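PDB 2QS7: uncharacterized protein from Sulfolobus solfataricus P2, which is of unknown function but is a putative oxidoreductase of the DsrE/DsrF-like family, some of whose members take part in sulfur transfer. Local coordinates for residues Gly17-Leu22 with Pro73-Lys78; Lys21-Gly26 with His88-Gln93; Gln49-Arg54 with Glu121-Val126; Leu10-Phe15 with Gly26-Gly31. All coordinates share one frame; numbering follows the deposited sequence.

Interaction 1: Gly17-Leu22 with Pro73-Lys78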
# COMPACT_ATOMS: atom_id res chain seq x y z
N GLY A 17 7.49 8.25 2.00
CA GLY A 17 7.96 9.61 2.21
C GLY A 17 8.11 10.44 0.94
O GLY A 17 8.62 11.52 1.01
N THR A 18 7.65 9.94 -0.20
CA THR A 18 7.73 10.69 -1.45
C THR A 18 6.51 11.60 -1.53
O THR A 18 5.47 11.31 -0.98
CB THR A 18 7.86 9.76 -2.68
OG1 THR A 18 6.78 8.82 -2.70
CG2 THR A 18 9.16 9.01 -2.62
N ILE A 19 6.65 12.70 -2.25
CA ILE A 19 5.59 13.69 -2.33
C ILE A 19 4.32 13.14 -2.95
O ILE A 19 3.23 13.50 -2.51
CB ILE A 19 6.06 15.00 -3.06
CG1 ILE A 19 5.06 16.14 -2.87
CG2 ILE A 19 6.29 14.76 -4.55
CD1 ILE A 19 4.95 16.59 -1.45
N ASP A 20 4.45 12.26 -3.94
CA ASP A 20 3.27 11.70 -4.61
C ASP A 20 2.47 10.80 -3.70
O ASP A 20 1.30 10.59 -3.95
CB ASP A 20 3.64 10.99 -5.92
CG ASP A 20 4.70 9.95 -5.73
OD1 ASP A 20 5.82 10.34 -5.32
OD2 ASP A 20 4.42 8.75 -6.01
N LYS A 21 3.07 10.29 -2.63
CA LYS A 21 2.32 9.49 -1.67
C LYS A 21 1.85 10.33 -0.48
O LYS A 21 0.80 10.08 0.10
CB LYS A 21 3.09 8.26 -1.23
CG LYS A 21 3.28 7.27 -2.38
CD LYS A 21 3.23 5.82 -1.91
CE LYS A 21 3.51 4.84 -3.05
NZ LYS A 21 3.60 3.40 -2.60
N LEU A 22 2.59 11.37 -0.15
CA LEU A 22 2.19 12.23 0.95
C LEU A 22 0.98 13.06 0.55
O LEU A 22 0.15 13.35 1.41
CB LEU A 22 3.36 13.12 1.41
CG LEU A 22 4.53 12.40 2.11
CD1 LEU A 22 5.77 13.29 2.19
CD2 LEU A 22 4.09 11.90 3.49
N PRO A 73 7.19 16.95 -12.87
CA PRO A 73 6.96 18.38 -13.15
C PRO A 73 5.50 18.73 -13.48
O PRO A 73 4.99 19.72 -12.95
CB PRO A 73 7.88 18.67 -14.35
CG PRO A 73 8.40 17.35 -14.82
CD PRO A 73 8.28 16.39 -13.68
N ILE A 74 4.85 17.94 -14.34
CA ILE A 74 3.43 18.18 -14.71
C ILE A 74 2.57 18.37 -13.46
O ILE A 74 1.77 19.31 -13.38
CB ILE A 74 2.77 17.01 -15.52
CG1 ILE A 74 3.39 16.86 -16.92
CG2 ILE A 74 1.25 17.25 -15.69
CD1 ILE A 74 2.66 15.86 -17.83
N MSE A 75 2.76 17.46 -12.51
CA MSE A 75 2.00 17.49 -11.28
C MSE A 75 2.39 18.70 -10.41
O MSE A 75 1.51 19.43 -9.94
CB MSE A 75 2.21 16.18 -10.52
CG MSE A 75 1.34 16.01 -9.30
SE MSE A 75 1.97 14.45 -8.27
CE MSE A 75 3.88 15.04 -8.02
N MSE A 76 3.69 18.90 -10.18
CA MSE A 76 4.16 19.98 -9.32
C MSE A 76 3.71 21.33 -9.86
O MSE A 76 3.19 22.15 -9.10
CB MSE A 76 5.68 19.91 -9.16
CG MSE A 76 6.15 18.59 -8.53
SE MSE A 76 5.15 18.16 -6.91
CE MSE A 76 5.76 19.77 -5.84
N GLN A 77 3.89 21.52 -11.16
CA GLN A 77 3.49 22.75 -11.84
C GLN A 77 1.97 22.99 -11.70
O GLN A 77 1.55 24.09 -11.34
CB GLN A 77 3.90 22.72 -13.32
N LYS A 78 1.16 21.96 -11.94
CA LYS A 78 -0.30 22.11 -11.93
C LYS A 78 -0.87 22.38 -10.54
O LYS A 78 -1.93 22.99 -10.42
CB LYS A 78 -0.99 20.90 -12.57

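Interaction 2: Lys21-Gly26 with His88-Gln93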
# COMPACT_ATOMS: atom_id res chain seq x y z
N LYS A 21 3.07 10.29 -2.63
CA LYS A 21 2.32 9.49 -1.67
C LYS A 21 1.85 10.33 -0.48
O LYS A 21 0.80 10.08 0.10
CB LYS A 21 3.09 8.26 -1.23
CG LYS A 21 3.28 7.27 -2.38
CD LYS A 21 3.23 5.82 -1.91
CE LYS A 21 3.51 4.84 -3.05
NZ LYS A 21 3.60 3.40 -2.60
N LEU A 22 2.59 11.37 -0.15
CA LEU A 22 2.19 12.23 0.95
C LEU A 22 0.98 13.06 0.55
O LEU A 22 0.15 13.35 1.41
CB LEU A 22 3.36 13.12 1.41
CG LEU A 22 4.53 12.40 2.11
CD1 LEU A 22 5.77 13.29 2.19
CD2 LEU A 22 4.09 11.90 3.49
N MSE A 23 0.85 13.45 -0.72
CA MSE A 23 -0.34 14.22 -1.16
C MSE A 23 -1.66 13.49 -0.90
O MSE A 23 -2.56 14.08 -0.34
CB MSE A 23 -0.22 14.63 -2.63
CG MSE A 23 0.66 15.86 -2.90
SE MSE A 23 0.10 17.48 -1.93
CE MSE A 23 -1.88 17.34 -2.02
N PRO A 24 -1.80 12.24 -1.36
CA PRO A 24 -2.96 11.42 -1.04
C PRO A 24 -3.24 11.38 0.46
O PRO A 24 -4.41 11.38 0.88
CB PRO A 24 -2.54 10.02 -1.50
CG PRO A 24 -1.54 10.20 -2.47
CD PRO A 24 -0.90 11.54 -2.29
N VAL A 25 -2.20 11.26 1.29
CA VAL A 25 -2.39 11.27 2.77
C VAL A 25 -3.09 12.57 3.16
O VAL A 25 -4.07 12.54 3.87
CB VAL A 25 -1.06 11.14 3.53
CG1 VAL A 25 -1.26 11.48 5.04
CG2 VAL A 25 -0.49 9.72 3.33
N GLY A 26 -2.61 13.69 2.65
CA GLY A 26 -3.24 14.98 2.93
C GLY A 26 -4.68 15.09 2.43
O GLY A 26 -5.56 15.60 3.14
N HIS A 88 1.10 18.62 4.41
CA HIS A 88 1.07 18.83 5.85
C HIS A 88 0.12 19.94 6.26
O HIS A 88 -0.39 19.91 7.37
CB HIS A 88 2.46 19.08 6.43
CG HIS A 88 3.20 20.18 5.77
ND1 HIS A 88 3.04 21.50 6.11
CD2 HIS A 88 4.14 20.15 4.79
CE1 HIS A 88 3.83 22.25 5.35
NE2 HIS A 88 4.51 21.45 4.54
N GLN A 89 -0.10 20.92 5.39
CA GLN A 89 -1.06 21.98 5.65
C GLN A 89 -2.46 21.40 5.63
O GLN A 89 -3.29 21.77 6.43
CB GLN A 89 -0.94 23.09 4.61
CG GLN A 89 0.41 23.79 4.67
CD GLN A 89 0.58 24.84 3.60
OE1 GLN A 89 -0.00 24.77 2.51
NE2 GLN A 89 1.39 25.84 3.91
N LEU A 90 -2.71 20.47 4.71
CA LEU A 90 -3.99 19.79 4.66
C LEU A 90 -4.23 19.00 5.95
O LEU A 90 -5.35 18.98 6.47
CB LEU A 90 -4.10 18.87 3.44
CG LEU A 90 -4.17 19.49 2.04
CD1 LEU A 90 -4.09 18.41 0.97
CD2 LEU A 90 -5.41 20.35 1.83
N VAL A 91 -3.19 18.38 6.48
CA VAL A 91 -3.34 17.63 7.73
C VAL A 91 -3.63 18.58 8.91
O VAL A 91 -4.60 18.37 9.68
CB VAL A 91 -2.15 16.71 8.01
CG1 VAL A 91 -2.33 16.02 9.37
CG2 VAL A 91 -2.06 15.68 6.88
N GLN A 92 -2.86 19.66 9.02
CA GLN A 92 -3.03 20.59 10.10
C GLN A 92 -4.40 21.25 10.04
O GLN A 92 -5.05 21.43 11.07
CB GLN A 92 -1.90 21.64 10.14
CG GLN A 92 -2.05 22.71 11.23
CD GLN A 92 -2.34 22.16 12.64
OE1 GLN A 92 -3.32 22.55 13.28
NE2 GLN A 92 -1.50 21.23 13.11
N GLN A 93 -4.85 21.61 8.84
CA GLN A 93 -6.18 22.22 8.69
C GLN A 93 -7.24 21.21 9.08
O GLN A 93 -8.24 21.57 9.69
CB GLN A 93 -6.43 22.70 7.26

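Interaction 3: Gln49-Arg54 with Glu121-Val126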
# COMPACT_ATOMS: atom_id res chain seq x y z
N GLN A 49 10.19 10.25 8.79
CA GLN A 49 11.26 11.17 8.36
C GLN A 49 10.64 12.47 7.84
O GLN A 49 11.10 13.57 8.11
CB GLN A 49 11.99 10.53 7.17
CG GLN A 49 13.47 10.72 7.10
CD GLN A 49 14.18 9.68 7.93
OE1 GLN A 49 13.64 8.58 8.17
NE2 GLN A 49 15.38 10.02 8.38
N ALA A 50 9.56 12.31 7.09
CA ALA A 50 8.83 13.41 6.47
C ALA A 50 8.18 14.38 7.47
O ALA A 50 7.87 15.51 7.11
CB ALA A 50 7.77 12.83 5.54
N ILE A 51 7.94 13.96 8.71
CA ILE A 51 7.35 14.86 9.70
C ILE A 51 8.38 15.37 10.73
O ILE A 51 8.02 15.90 11.77
CB ILE A 51 6.16 14.26 10.44
CG1 ILE A 51 6.53 12.96 11.16
CG2 ILE A 51 5.01 13.97 9.48
CD1 ILE A 51 5.48 12.54 12.15
N THR A 52 9.67 15.19 10.44
CA THR A 52 10.70 15.78 11.30
C THR A 52 10.76 17.24 10.88
O THR A 52 10.52 17.55 9.71
CB THR A 52 12.11 15.16 11.10
OG1 THR A 52 12.54 15.37 9.75
CG2 THR A 52 12.13 13.67 11.40
N LYS A 53 11.03 18.12 11.85
CA LYS A 53 11.17 19.56 11.58
C LYS A 53 12.21 19.81 10.51
O LYS A 53 12.02 20.68 9.66
CB LYS A 53 11.60 20.31 12.84
CG LYS A 53 10.54 20.38 13.93
CD LYS A 53 11.12 21.03 15.18
CE LYS A 53 10.10 21.07 16.32
NZ LYS A 53 10.68 21.61 17.58
N ARG A 54 13.30 19.05 10.56
CA ARG A 54 14.36 19.21 9.55
C ARG A 54 13.83 18.98 8.14
O ARG A 54 14.11 19.76 7.24
CB ARG A 54 15.58 18.31 9.84
CG ARG A 54 16.59 18.92 10.84
CD ARG A 54 17.85 18.08 11.03
NE ARG A 54 18.90 18.85 11.68
N GLU A 121 5.36 19.91 15.55
CA GLU A 121 4.51 20.22 16.70
C GLU A 121 3.16 19.52 16.66
O GLU A 121 2.58 19.22 17.69
CB GLU A 121 4.26 21.73 16.80
CG GLU A 121 5.53 22.58 16.94
CD GLU A 121 6.30 22.34 18.24
OE1 GLU A 121 5.70 21.80 19.20
OE2 GLU A 121 7.50 22.72 18.31
N PHE A 122 2.69 19.26 15.45
CA PHE A 122 1.39 18.68 15.27
C PHE A 122 1.31 17.18 15.59
O PHE A 122 0.26 16.59 15.46
CB PHE A 122 0.83 19.05 13.89
CG PHE A 122 1.31 18.19 12.74
CD1 PHE A 122 2.47 17.45 12.79
CD2 PHE A 122 0.62 18.24 11.54
CE1 PHE A 122 2.88 16.69 11.70
CE2 PHE A 122 1.04 17.49 10.44
CZ PHE A 122 2.17 16.72 10.53
N VAL A 123 2.43 16.58 15.99
CA VAL A 123 2.42 15.17 16.40
C VAL A 123 1.82 15.14 17.79
O VAL A 123 2.27 15.86 18.69
CB VAL A 123 3.82 14.57 16.42
CG1 VAL A 123 3.82 13.17 17.08
CG2 VAL A 123 4.40 14.55 14.99
N ASP A 124 0.80 14.33 17.97
CA ASP A 124 0.11 14.20 19.23
C ASP A 124 0.79 13.23 20.18
O ASP A 124 0.82 13.46 21.37
CB ASP A 124 -1.35 13.76 18.95
CG ASP A 124 -2.09 14.82 18.17
OD1 ASP A 124 -2.16 15.95 18.69
OD2 ASP A 124 -2.56 14.56 17.05
N ASP A 125 1.34 12.14 19.68
CA ASP A 125 1.97 11.19 20.57
C ASP A 125 2.88 10.25 19.81
O ASP A 125 2.80 10.14 18.61
CB ASP A 125 0.90 10.37 21.30
CG ASP A 125 1.39 9.82 22.64
OD1 ASP A 125 2.61 9.95 22.97
OD2 ASP A 125 0.54 9.26 23.38
N VAL A 126 3.77 9.59 20.57
CA VAL A 126 4.71 8.61 20.05
C VAL A 126 4.21 7.30 20.60
O VAL A 126 4.06 7.17 21.82
CB VAL A 126 6.17 8.84 20.53
CG1 VAL A 126 7.05 7.62 20.26
CG2 VAL A 126 6.76 10.07 19.86

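Interaction 4: Leu10-Phe15 with Gly26-Gly31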
# COMPACT_ATOMS: atom_id res chain seq x y z
N LEU A 10 -11.15 6.46 9.84
CA LEU A 10 -10.11 6.15 8.88
C LEU A 10 -8.75 6.21 9.59
O LEU A 10 -8.43 7.18 10.25
CB LEU A 10 -10.10 7.19 7.78
CG LEU A 10 -8.99 7.07 6.71
CD1 LEU A 10 -9.12 5.77 5.92
CD2 LEU A 10 -9.06 8.30 5.77
N SER A 11 -7.96 5.15 9.43
CA SER A 11 -6.63 5.10 10.00
C SER A 11 -5.65 4.80 8.88
O SER A 11 -5.88 3.94 8.04
CB SER A 11 -6.55 4.07 11.12
OG SER A 11 -7.54 4.31 12.17
N ILE A 12 -4.54 5.51 8.88
CA ILE A 12 -3.55 5.34 7.82
C ILE A 12 -2.17 5.20 8.39
O ILE A 12 -1.77 6.00 9.23
CB ILE A 12 -3.51 6.58 6.87
CG1 ILE A 12 -4.91 6.88 6.32
CG2 ILE A 12 -2.47 6.37 5.73
CD1 ILE A 12 -4.91 8.13 5.40
N ILE A 13 -1.46 4.16 7.93
CA ILE A 13 -0.05 3.96 8.26
C ILE A 13 0.69 4.65 7.13
O ILE A 13 0.63 4.24 5.95
CB ILE A 13 0.40 2.50 8.34
CG1 ILE A 13 -0.36 1.78 9.43
CG2 ILE A 13 1.93 2.37 8.58
CD1 ILE A 13 -0.10 0.24 9.48
N VAL A 14 1.32 5.76 7.48
CA VAL A 14 2.05 6.58 6.49
C VAL A 14 3.47 6.10 6.52
O VAL A 14 4.30 6.58 7.30
CB VAL A 14 1.96 8.10 6.79
CG1 VAL A 14 2.64 8.91 5.67
CG2 VAL A 14 0.49 8.54 6.99
N PHE A 15 3.73 5.10 5.68
CA PHE A 15 5.07 4.51 5.56
C PHE A 15 5.96 5.25 4.58
O PHE A 15 7.20 5.40 4.79
CB PHE A 15 4.90 3.07 5.08
CG PHE A 15 6.16 2.39 4.69
CD1 PHE A 15 6.92 1.73 5.61
CD2 PHE A 15 6.60 2.42 3.38
CE1 PHE A 15 8.08 1.12 5.24
CE2 PHE A 15 7.73 1.80 3.02
CZ PHE A 15 8.48 1.16 3.94
N GLY A 26 -2.61 13.69 2.65
CA GLY A 26 -3.24 14.98 2.93
C GLY A 26 -4.68 15.09 2.43
O GLY A 26 -5.56 15.60 3.14
N ILE A 27 -4.92 14.60 1.23
CA ILE A 27 -6.23 14.70 0.59
C ILE A 27 -7.22 13.76 1.29
O ILE A 27 -8.35 14.12 1.54
CB ILE A 27 -6.13 14.40 -0.94
CG1 ILE A 27 -5.33 15.49 -1.65
CG2 ILE A 27 -7.52 14.29 -1.56
CD1 ILE A 27 -4.88 15.09 -3.01
N LEU A 28 -6.79 12.55 1.59
CA LEU A 28 -7.66 11.63 2.33
C LEU A 28 -8.00 12.20 3.70
O LEU A 28 -9.14 12.14 4.13
CB LEU A 28 -6.97 10.29 2.55
CG LEU A 28 -7.02 9.32 1.40
CD1 LEU A 28 -5.84 8.36 1.50
CD2 LEU A 28 -8.36 8.58 1.42
N THR A 29 -6.99 12.71 4.40
CA THR A 29 -7.22 13.23 5.74
C THR A 29 -8.19 14.38 5.72
O THR A 29 -9.11 14.43 6.51
CB THR A 29 -5.91 13.66 6.37
OG1 THR A 29 -5.05 12.52 6.45
CG2 THR A 29 -6.15 14.21 7.77
N SER A 30 -7.96 15.30 4.79
CA SER A 30 -8.75 16.52 4.66
C SER A 30 -10.18 16.20 4.30
O SER A 30 -11.12 16.71 4.91
CB SER A 30 -8.12 17.39 3.58
OG SER A 30 -8.66 18.70 3.59
N GLY A 31 -10.34 15.34 3.31
CA GLY A 31 -11.68 14.93 2.83
C GLY A 31 -12.44 14.15 3.88
O GLY A 31 -13.58 14.43 4.12

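Interaction 1: Gly17-Leu22 with Pro73-Lys78
Ile19 and Met76 are the closest pair of residues along the two backbones, yet their CA atoms stand 9.5 Å apart, so the first turn of the helix that begins at Ile19 meets the helical segment 73-78 through side chains alone. Both methionines are selenomethionines, and each puts a different atom against one branch of Ile19. Met75 reaches across in extended form as far as SE (chi1 -173°); only its last bond turns, bringing CE to 4.2 Å from Ile19 CG2. Met76 is bent at every torsion, and its selenium rather than its methyl lies near the same branch, with SE 4.3 Å from Ile19 CG2. One isoleucine methyl is thus met by the terminal methyl of Met75 and the selenium of Met76, both at loose van der Waals distance, burying 125 Å². Thr18 sits at the N-cap position without a side-chain capping bond; its OG1 makes a weak hydrogen bond to Asp20 OD1. Trp87 of helix 87-97 touches both Ile19 and Leu22, while Ile64 in the connecting loop touches both Ile19 and Met75. Phe112 of the second subunit packs on Met75, placing helix 72-81 at the subunit interface.

Interaction 2: Lys21-Gly26 with His88-Gln93
Leu90 lies over the backbone of Gly26, where the two helices come closest: the CA atoms of this pair are 5.2 Å apart and the local axes approach to 8.6 Å, running nearly parallel at 19°. The lack of a side chain at Gly26 lets Leu90 rest directly on the peptide group, with CB 3.6 Å from Gly26 O and CD1 3.7 Å from Gly26 C. In Leu90, chi1 (-68°) sets CG beside its own backbone N and opposite the carbonyl carbon; the extended chi2 then lays CD1 on Gly26, with CD2 toward Ser30 one turn later. Met23, a selenomethionine, starts out facing away from helix 87-97, but bends at both chi2 and chi3 and folds back, so that its terminal CE comes to 3.9 Å from Leu90 CD1. The two side chains cross at about a right angle, a methyl-to-methyl meeting beside the glycine. Val91 approaches Gly26 from a neighbouring position with a single branch, CG2, which is 4.2 Å from Gly26 CA. Tyr84 and Trp87 also touch Met23, and Pro85 touches Leu90. The contact is therefore made of aliphatic and selenomethionine groups against the backbone of a single glycine; with neither charge nor hydrogen bond between the segments, it depends on close fit and on the removal of apolar surface from water.

Interaction 3: Gln49-Arg54 with Glu121-Val126
Ile51 and Val123 face each other with their CA atoms 8.3 Å apart, and Lys53 and Glu121 are spaced similarly at 8.4 Å; the first segment spans the turn between helices 45-50 and 53-57, the second the loop leading into strand 125-127. Backbone hydrogen bonds of Ile51 with Ala120 and Lys53 with Asp118 tie the turn to the chain just before Glu121. Ile51 splits its branches between two partners. Its CG1 occupies the crowded position between backbone N and carbonyl carbon (chi1 58°), from which CD1 extends to 3.6 Å from Val123 CG2, while CG2 meets the rim of the Phe122 ring, close to the ring plane, at 4.1 Å from CZ. The methyl CG2 therefore abuts the edge between CE1 and CZ rather than lying over a face. Nearer the surface, an extended Lys53 meets a Glu121 chain bent at chi2 in a long salt bridge, with NZ 3.4 Å from Glu121 OE2; as a hydrogen bond it is weak. The turn is stiffened from within, as Gln49 O accepts both OG1 and N of Thr52, the hydroxyl at 2.8 Å. The same OG1 caps helix 53-57 by accepting from Ser55 N. Trp87 of helix 87-97 touches Ile51, and Val91 and Gln92 of that helix touch Phe122. Val123 packs on Val102 and Ala104 of strand 99-105, which pairs with strand 125-127.

Interaction 4: Leu10-Phe15 with Gly26-Gly31
Within the beta-alpha-beta unit formed by strand 9-14, helix 19-34 and parallel strand 38-43, Leu10 and Ile12 of the first strand meet Leu28 of the connecting helix, packing the helix onto one face of the sheet. The nearest backbone approach is between Leu10 and Thr29, whose CA atoms are 8.3 Å apart, so the interval is bridged by aliphatic side chains. Leu10 and Ile12, two residues apart on the strand, both point toward the helix, whereas Ser11 between them faces the other way and its OG bonds to Asn40 ND2. Leu28 is thus touched by two residues on the same face of one strand. Leu10 holds its CG opposite the backbone N (chi1 176°) and brings only CD2 to the helix, 4.2 Å from Leu28 O and 4.3 Å from Leu28 CB. Ile12 runs aslant to Leu28: its CG1 lies opposite the carbonyl carbon and its chi2 is extended, which carries CD1 up to the leucine. Thr29, on the flank of Leu28, packs on Val39 and Leu41 of strand 38-43, while its hydroxyl bonds back to Val25 O within the helix. Ile144 at the C-terminus touches both Ile12 and Leu28. Residues of the second subunit extend the apolar cluster, Leu133 packing on Leu10 and Val129 on Leu28. The closest side-chain approach is that of Ile12 CD1, which lies against two atoms of one residue, 4.0 Å from Leu28 CD1 and 4.1 Å from Leu28 CB.

In the fold
Helix 19-34 runs through three of the four contacts: its start serves interaction 1, its middle interaction 2 and its next turns interaction 4. Interactions 1 and 2 share Lys21 and Leu22, with centres 12 Å apart. Interactions 2 and 4 share Gly26, with centres 7 Å apart; helix 19-34 packs on helix 87-97 along one flank and on strand 9-14 along another. Val25 CG1 lies 3.9 Å from Val14 CG2, joining these two contacts on the sheet side. Interaction 3 meets interaction 2 where Val91 CG1 packs 3.8 Å from Phe122 CE2. Interactions 1 and 3 are the farthest apart, about 21 Å between centres, although Leu22 CD1 still touches Ala50 CB at 3.9 Å. Interactions 1, 2 and 4 all border the second subunit.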